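Local coordinates for periplasmic binding protein (Veillonella parvula, PDB 4OVK) that probably captures a solute, perhaps an iron–siderophore or similar chelate, in the periplasm and passes it to an ABC transporter for uptake, at residues Y46-S51 with N138-L143; E154-Y159 with P281-P286. One frame throughout, in Å; residues are numbered along the deposited sequence.

Contact 1: residues Y46-S51 with N138-L143; sequences YAVDGS and NGIRLL
I140 and L143 of helix 133-147 receive V48 of helix 41-49, in the lobe built on the parallel sheet 55-57, 34-36, 104-108 and 125-128. This is one of two lobes with a four-stranded parallel sheet of order 2-1-3-4, as in periplasmic binding proteins of the helical-backbone class. The contact is plain helix-to-helix packing within that lobe.

Along 138-143, I140 comes first. Its CG2 meets CG2 of V48 at 3.9 Å, methyl against methyl, and the two side chains cross obliquely. The CA atoms of I140 and V48 stand 7.0 Å apart, the nearest backbone approach of the two segments. With chi1 at -73°, CG1 of I140 lies beside the backbone N and CG2 opposite it, and CG2 is the branch that reaches V48. I140 also touches I44 on helix 41-49, and A153 and I157 on helix 150-170.

One turn after I140 comes L143, which rests on W41, I44 and V45 as well as on V48. A single valine methyl thus packs against both I140 and L143. No hydrogen bond joins the segments; the meeting surfaces are wholly apolar and buried.

V48 has further cover from L147 and L156. The helix ends just past it, at G50. The valine turns one methyl to both partners: CG2 of V48 lies 4.2 Å from CD1 of L143 and equally far from CB of L143.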
ATOM      1  N   TYR A  46       3.812   0.429  12.408  1.00 10.78           N
ATOM      2  CA  TYR A  46       2.888  -0.391  13.182  1.00 10.64           C
ATOM      3  C   TYR A  46       3.149  -1.896  12.945  1.00 11.11           C
ATOM      4  O   TYR A  46       3.199  -2.681  13.883  1.00 12.17           O
ATOM      5  CB  TYR A  46       1.423  -0.031  12.869  1.00 10.79           C
ATOM      6  CG  TYR A  46       0.470  -0.998  13.491  1.00 12.19           C
ATOM      7  CD1 TYR A  46       0.054  -0.844  14.798  1.00 13.81           C
ATOM      8  CD2 TYR A  46       0.023  -2.103  12.786  1.00 15.78           C
ATOM      9  CE1 TYR A  46      -0.803  -1.756  15.391  1.00 16.95           C
ATOM     10  CE2 TYR A  46      -0.845  -3.014  13.359  1.00 15.86           C
ATOM     11  CZ  TYR A  46      -1.247  -2.843  14.655  1.00 17.59           C
ATOM     12  OH  TYR A  46      -2.092  -3.762  15.235  1.00 25.53           O
ATOM     13  N   ALA A  47       3.301  -2.291  11.688  1.00 11.89           N
ATOM     14  CA  ALA A  47       3.504  -3.683  11.340  1.00 11.08           C
ATOM     15  C   ALA A  47       4.804  -4.246  11.927  1.00 10.91           C
ATOM     16  O   ALA A  47       4.822  -5.351  12.443  1.00 14.89           O
ATOM     17  CB  ALA A  47       3.500  -3.840   9.836  1.00 11.70           C
ATOM     18  N   VAL A  48       5.885  -3.479  11.853  1.00 11.47           N
ATOM     19  CA  VAL A  48       7.164  -3.945  12.365  1.00 12.14           C
ATOM     20  C   VAL A  48       7.140  -4.052  13.895  1.00 12.64           C
ATOM     21  O   VAL A  48       7.624  -5.031  14.447  1.00 15.86           O
ATOM     22  CB  VAL A  48       8.321  -3.033  11.900  1.00 11.38           C
ATOM     23  CG1 VAL A  48       9.639  -3.497  12.504  1.00 13.70           C
ATOM     24  CG2 VAL A  48       8.409  -3.032  10.382  1.00 12.12           C
ATOM     25  N   ASP A  49       6.555  -3.062  14.569  1.00 13.51           N
ATOM     26  CA  ASP A  49       6.500  -3.075  16.026  1.00 13.18           C
ATOM     27  C   ASP A  49       5.370  -3.948  16.551  1.00 14.51           C
ATOM     28  O   ASP A  49       5.323  -4.227  17.741  1.00 18.24           O
ATOM     29  CB  ASP A  49       6.350  -1.645  16.584  1.00 13.33           C
ATOM     30  CG  ASP A  49       6.992  -1.479  17.952  1.00 15.65           C
ATOM     31  OD1 ASP A  49       7.968  -2.212  18.272  1.00 16.89           O
ATOM     32  OD2 ASP A  49       6.514  -0.602  18.710  1.00 21.10           O
ATOM     33  N   GLY A  50       4.448  -4.356  15.675  1.00 14.73           N
ATOM     34  CA  GLY A  50       3.236  -5.072  16.086  1.00 15.72           C
ATOM     35  C   GLY A  50       2.385  -4.273  17.056  1.00 16.24           C
ATOM     36  O   GLY A  50       1.657  -4.835  17.866  1.00 19.79           O
ATOM     37  N   SER A  51       2.450  -2.949  16.943  1.00 15.19           N
ATOM     38  CA  SER A  51       1.907  -2.072  17.963  1.00 16.48           C
ATOM     39  C   SER A  51       1.996  -0.635  17.493  1.00 14.33           C
ATOM     40  O   SER A  51       2.911  -0.275  16.759  1.00 13.40           O
ATOM     41  CB  SER A  51       2.709  -2.238  19.267  1.00 19.31           C
ATOM     42  OG  SER A  51       2.374  -1.260  20.214  1.00 20.49           O
ATOM     43  N   ASN A 138      13.926  -2.830   2.408  1.00 20.04           N
ATOM     44  CA  ASN A 138      15.066  -2.161   3.048  1.00 18.81           C
ATOM     45  C   ASN A 138      14.624  -1.231   4.167  1.00 17.03           C
ATOM     46  O   ASN A 138      15.286  -1.150   5.216  1.00 17.55           O
ATOM     47  CB  ASN A 138      15.909  -1.389   2.027  1.00 23.07           C
ATOM     48  CG  ASN A 138      16.569  -2.299   1.018  1.00 26.37           C
ATOM     49  OD1 ASN A 138      16.920  -3.440   1.334  1.00 27.44           O
ATOM     50  ND2 ASN A 138      16.745  -1.803  -0.204  1.00 30.79           N
ATOM     51  N   GLY A 139      13.488  -0.557   3.962  1.00 14.21           N
ATOM     52  CA  GLY A 139      12.912   0.300   5.002  1.00 14.89           C
ATOM     53  C   GLY A 139      12.452  -0.497   6.216  1.00 14.70           C
ATOM     54  O   GLY A 139      12.648  -0.086   7.360  1.00 13.33           O
ATOM     55  N   ILE A 140      11.864  -1.664   5.975  1.00 14.94           N
ATOM     56  CA  ILE A 140      11.466  -2.537   7.077  1.00 14.31           C
ATOM     57  C   ILE A 140      12.683  -2.978   7.905  1.00 13.61           C
ATOM     58  O   ILE A 140      12.637  -3.010   9.140  1.00 12.12           O
ATOM     59  CB  ILE A 140      10.669  -3.743   6.559  1.00 14.74           C
ATOM     60  CG1 ILE A 140       9.282  -3.267   6.132  1.00 18.17           C
ATOM     61  CG2 ILE A 140      10.567  -4.818   7.619  1.00 14.80           C
ATOM     62  CD1 ILE A 140       8.544  -4.253   5.258  1.00 19.90           C
ATOM     63  N   ARG A 141      13.772  -3.300   7.219  1.00 16.26           N
ATOM     64  CA  ARG A 141      14.978  -3.772   7.892  1.00 16.24           C
ATOM     65  C   ARG A 141      15.522  -2.668   8.794  1.00 16.17           C
ATOM     66  O   ARG A 141      15.883  -2.910   9.957  1.00 15.21           O
ATOM     67  CB  ARG A 141      16.009  -4.230   6.869  1.00 18.08           C
ATOM     68  CG  ARG A 141      17.254  -4.851   7.493  1.00 20.19           C
ATOM     69  CD  ARG A 141      18.059  -5.614   6.464  1.00 22.71           C
ATOM     70  NE  ARG A 141      17.437  -6.887   6.113  1.00 22.60           N
ATOM     71  CZ  ARG A 141      17.434  -7.431   4.899  1.00 26.74           C
ATOM     72  NH1 ARG A 141      16.835  -8.598   4.710  1.00 28.64           N
ATOM     73  NH2 ARG A 141      18.007  -6.824   3.864  1.00 32.17           N
ATOM     74  N   LEU A 142      15.546  -1.451   8.252  1.00 15.52           N
ATOM     75  CA  LEU A 142      15.941  -0.266   9.006  1.00 15.73           C
ATOM     76  C   LEU A 142      15.055  -0.069  10.237  1.00 14.35           C
ATOM     77  O   LEU A 142      15.565   0.153  11.349  1.00 15.62           O
ATOM     78  CB  LEU A 142      15.908   0.966   8.086  1.00 16.86           C
ATOM     79  CG  LEU A 142      16.079   2.368   8.697  1.00 19.98           C
ATOM     80  CD1 LEU A 142      17.438   2.519   9.346  1.00 22.58           C
ATOM     81  CD2 LEU A 142      15.910   3.435   7.636  1.00 22.32           C
ATOM     82  N   LEU A 143      13.731  -0.146  10.061  1.00 13.14           N
ATOM     83  CA  LEU A 143      12.817  -0.030  11.198  1.00 13.79           C
ATOM     84  C   LEU A 143      13.084  -1.086  12.273  1.00 12.65           C
ATOM     85  O   LEU A 143      12.961  -0.814  13.468  1.00 14.24           O
ATOM     86  CB  LEU A 143      11.367  -0.103  10.729  1.00 14.11           C
ATOM     87  CG  LEU A 143      10.887   1.142   9.996  1.00 15.27           C
ATOM     88  CD1 LEU A 143       9.493   0.866   9.439  1.00 16.81           C
ATOM     89  CD2 LEU A 143      10.897   2.360  10.909  1.00 17.97           C
TER

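Contact 2: residues E154-Y159 with P281-P286; sequences EALISY and PNVETP
Y159 and P286 make the closest touch here, with CE2 of the tyrosine ring 3.7 Å from CB of the proline. The proline CG lies 4.0 Å from the same CE2 and equally far from CD2. CD2 and CE2 do the touching, and the approach is oblique. Y159 reaches the proline with its ring opposite the backbone N (chi1 -171°).

One helical turn earlier, L156 meets V283. Its CD2 is 3.9 Å from CG2 of the valine. With chi1 at 87°, CG1 of V283 sits between N and the carbonyl carbon, and CG2 is the branch that meets the leucine. Both pairs are apolar, and no hydrogen bond crosses between the segments.

The next shell shapes 281-286. A type I turn runs from N282 to T285, and T285 N bonds to N282 O. N282 OD1 accepts from E284 N at 2.7 Å, which makes an Asx turn. The donor stands 51° out of the amide plane, above it. N282 N also gives a bond to T285 OG1, at 3.0 Å. These bonds fix the chain where helix 285-296 starts, with E284 at its N-cap position.

Further out, the E284 carboxylate accepts from W278 NE1, I275 N and Y318 OH. H160, next on helix 150-170, bonds through NE2 to V283 O. F313 meets the Y159 ring edge-to-face and also touches L156.

In the chain, helix 150-170 lies between the two parallel sheets, after strand 125-128 and before 180-184, consistent with the long connecting helix of this binding-protein class. The chemistry implies that apolar contact joins 154-159 to the turn, backed by one polar bond from H160, while the turn's own hydrogen bonds hold its shape.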
ATOM      1  N   GLU A 154      12.665  -9.136   9.901  1.00 17.12           N
ATOM      2  CA  GLU A 154      13.095 -10.203   8.983  1.00 18.74           C
ATOM      3  C   GLU A 154      11.951 -11.160   8.626  1.00 17.70           C
ATOM      4  O   GLU A 154      11.912 -11.654   7.509  1.00 17.85           O
ATOM      5  CB  GLU A 154      14.312 -10.962   9.513  1.00 22.49           C
ATOM      6  CG  GLU A 154      15.600 -10.137   9.568  1.00 23.31           C
ATOM      7  CD  GLU A 154      16.027  -9.500   8.237  1.00 25.21           C
ATOM      8  OE1 GLU A 154      15.734 -10.047   7.148  1.00 26.58           O
ATOM      9  OE2 GLU A 154      16.688  -8.439   8.285  1.00 27.86           O
ATOM     10  N   ALA A 155      11.024 -11.419   9.548  1.00 16.13           N
ATOM     11  CA  ALA A 155       9.865 -12.261   9.216  1.00 15.14           C
ATOM     12  C   ALA A 155       8.998 -11.607   8.131  1.00 14.64           C
ATOM     13  O   ALA A 155       8.525 -12.278   7.224  1.00 14.96           O
ATOM     14  CB  ALA A 155       9.049 -12.578  10.455  1.00 17.20           C
ATOM     15  N   LEU A 156       8.822 -10.290   8.213  1.00 13.79           N
ATOM     16  CA  LEU A 156       8.082  -9.538   7.191  1.00 13.26           C
ATOM     17  C   LEU A 156       8.829  -9.559   5.856  1.00 13.55           C
ATOM     18  O   LEU A 156       8.237  -9.746   4.813  1.00 14.05           O
ATOM     19  CB  LEU A 156       7.851  -8.084   7.634  1.00 13.35           C
ATOM     20  CG  LEU A 156       6.786  -7.877   8.703  1.00 13.79           C
ATOM     21  CD1 LEU A 156       6.900  -6.500   9.350  1.00 14.41           C
ATOM     22  CD2 LEU A 156       5.377  -8.095   8.140  1.00 14.61           C
ATOM     23  N   ILE A 157      10.143  -9.383   5.893  1.00 14.17           N
ATOM     24  CA  ILE A 157      10.923  -9.365   4.665  1.00 15.67           C
ATOM     25  C   ILE A 157      10.909 -10.742   4.010  1.00 16.94           C
ATOM     26  O   ILE A 157      10.753 -10.837   2.787  1.00 18.65           O
ATOM     27  CB  ILE A 157      12.361  -8.893   4.918  1.00 16.80           C
ATOM     28  CG1 ILE A 157      12.351  -7.410   5.318  1.00 16.48           C
ATOM     29  CG2 ILE A 157      13.222  -9.085   3.674  1.00 18.32           C
ATOM     30  CD1 ILE A 157      13.599  -6.984   6.065  1.00 17.61           C
ATOM     31  N   SER A 158      11.056 -11.792   4.823  1.00 17.97           N
ATOM     32  CA  SER A 158      10.990 -13.178   4.326  1.00 18.22           C
ATOM     33  C   SER A 158       9.637 -13.488   3.699  1.00 17.88           C
ATOM     34  O   SER A 158       9.561 -14.172   2.684  1.00 19.33           O
ATOM     35  CB  SER A 158      11.265 -14.178   5.445  1.00 21.96           C
ATOM     36  OG  SER A 158      12.627 -14.122   5.851  1.00 24.89           O
ATOM     37  N   TYR A 159       8.578 -12.978   4.312  1.00 17.78           N
ATOM     38  CA  TYR A 159       7.228 -13.137   3.789  1.00 16.97           C
ATOM     39  C   TYR A 159       7.135 -12.521   2.389  1.00 16.93           C
ATOM     40  O   TYR A 159       6.639 -13.153   1.466  1.00 16.81           O
ATOM     41  CB  TYR A 159       6.209 -12.516   4.749  1.00 17.84           C
ATOM     42  CG  TYR A 159       4.764 -12.816   4.422  1.00 18.15           C
ATOM     43  CD1 TYR A 159       4.141 -13.985   4.877  1.00 21.30           C
ATOM     44  CD2 TYR A 159       4.019 -11.935   3.671  1.00 18.58           C
ATOM     45  CE1 TYR A 159       2.807 -14.252   4.575  1.00 22.69           C
ATOM     46  CE2 TYR A 159       2.699 -12.188   3.364  1.00 21.70           C
ATOM     47  CZ  TYR A 159       2.100 -13.352   3.800  1.00 19.70           C
ATOM     48  OH  TYR A 159       0.787 -13.555   3.483  1.00 26.82           O
ATOM     49  N   PRO A 281       2.870   0.049  -3.299  1.00 37.16           N
ATOM     50  CA  PRO A 281       3.646  -0.778  -2.371  1.00 33.95           C
ATOM     51  C   PRO A 281       3.406  -0.472  -0.885  1.00 28.17           C
ATOM     52  O   PRO A 281       3.375   0.694  -0.469  1.00 29.51           O
ATOM     53  CB  PRO A 281       5.099  -0.490  -2.768  1.00 38.15           C
ATOM     54  CG  PRO A 281       5.022  -0.043  -4.191  1.00 38.75           C
ATOM     55  CD  PRO A 281       3.731   0.705  -4.301  1.00 39.48           C
ATOM     56  N   ASN A 282       3.263  -1.558  -0.116  1.00 26.60           N
ATOM     57  CA  ASN A 282       2.980  -1.539   1.325  1.00 23.95           C
ATOM     58  C   ASN A 282       3.277  -2.917   1.961  1.00 17.03           C
ATOM     59  O   ASN A 282       3.654  -3.862   1.278  1.00 16.20           O
ATOM     60  CB  ASN A 282       1.515  -1.139   1.567  1.00 25.29           C
ATOM     61  CG  ASN A 282       0.552  -2.243   1.248  1.00 31.16           C
ATOM     62  OD1 ASN A 282       0.156  -2.988   2.138  1.00 36.01           O
ATOM     63  ND2 ASN A 282       0.174  -2.373  -0.035  1.00 32.20           N
ATOM     64  N   VAL A 283       3.096  -3.032   3.267  1.00 15.53           N
ATOM     65  CA  VAL A 283       3.482  -4.236   4.001  1.00 17.85           C
ATOM     66  C   VAL A 283       2.602  -5.467   3.626  1.00 15.68           C
ATOM     67  O   VAL A 283       3.033  -6.615   3.688  1.00 15.82           O
ATOM     68  CB  VAL A 283       3.503  -3.934   5.523  1.00 22.81           C
ATOM     69  CG1 VAL A 283       2.137  -4.133   6.167  1.00 23.96           C
ATOM     70  CG2 VAL A 283       4.551  -4.766   6.213  1.00 25.79           C
ATOM     71  N   GLU A 284       1.391  -5.200   3.178  1.00 13.71           N
ATOM     72  CA  GLU A 284       0.436  -6.237   2.782  1.00 12.59           C
ATOM     73  C   GLU A 284       0.409  -6.516   1.255  1.00 12.28           C
ATOM     74  O   GLU A 284      -0.435  -7.268   0.773  1.00 14.05           O
ATOM     75  CB  GLU A 284      -0.943  -5.847   3.295  1.00 11.92           C
ATOM     76  CG  GLU A 284      -0.979  -5.740   4.816  1.00 12.59           C
ATOM     77  CD  GLU A 284      -2.264  -5.178   5.387  1.00 12.57           C
ATOM     78  OE1 GLU A 284      -3.032  -4.520   4.663  1.00 16.87           O
ATOM     79  OE2 GLU A 284      -2.476  -5.346   6.598  1.00 12.51           O
ATOM     80  N   THR A 285       1.335  -5.942   0.501  1.00 13.26           N
ATOM     81  CA  THR A 285       1.381  -6.157  -0.955  1.00 13.04           C
ATOM     82  C   THR A 285       1.292  -7.634  -1.397  1.00 13.00           C
ATOM     83  O   THR A 285       0.587  -7.926  -2.369  1.00 13.70           O
ATOM     84  CB  THR A 285       2.595  -5.472  -1.602  1.00 16.62           C
ATOM     85  OG1 THR A 285       2.451  -4.052  -1.481  1.00 17.27           O
ATOM     86  CG2 THR A 285       2.719  -5.833  -3.083  1.00 18.32           C
ATOM     87  N   PRO A 286       1.964  -8.558  -0.697  1.00 12.97           N
ATOM     88  CA  PRO A 286       1.796  -9.964  -1.107  1.00 13.33           C
ATOM     89  C   PRO A 286       0.341 -10.462  -1.099  1.00 13.03           C
ATOM     90  O   PRO A 286      -0.015 -11.345  -1.898  1.00 12.59           O
ATOM     91  CB  PRO A 286       2.637 -10.729  -0.079  1.00 14.26           C
ATOM     92  CG  PRO A 286       3.688  -9.776   0.309  1.00 16.02           C
ATOM     93  CD  PRO A 286       3.023  -8.422   0.329  1.00 14.23           C
TER

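Both contacts lie in the interior, but they differ in make-up. Contact 1 pairs two helices of one lobe, and all its touching residues are buried apolar side chains. Contact 2 sets a helix against a turn and the start of another helix. It has a polar scaffold of turn bonds, and its Y159 is partly exposed, near a bound triethylene glycol. Helix 133-147 leads directly into helix 150-170, so the elements of the two contacts adjoin. Their centres lie about 10 Å apart. A47 CB packs on V283 CG2 at 3.9 Å, bringing helix 41-49 into touch with 281-286. Charge enters between the contacts: R141 NE and E154 OE2 form a salt bridge of 2.8 Å.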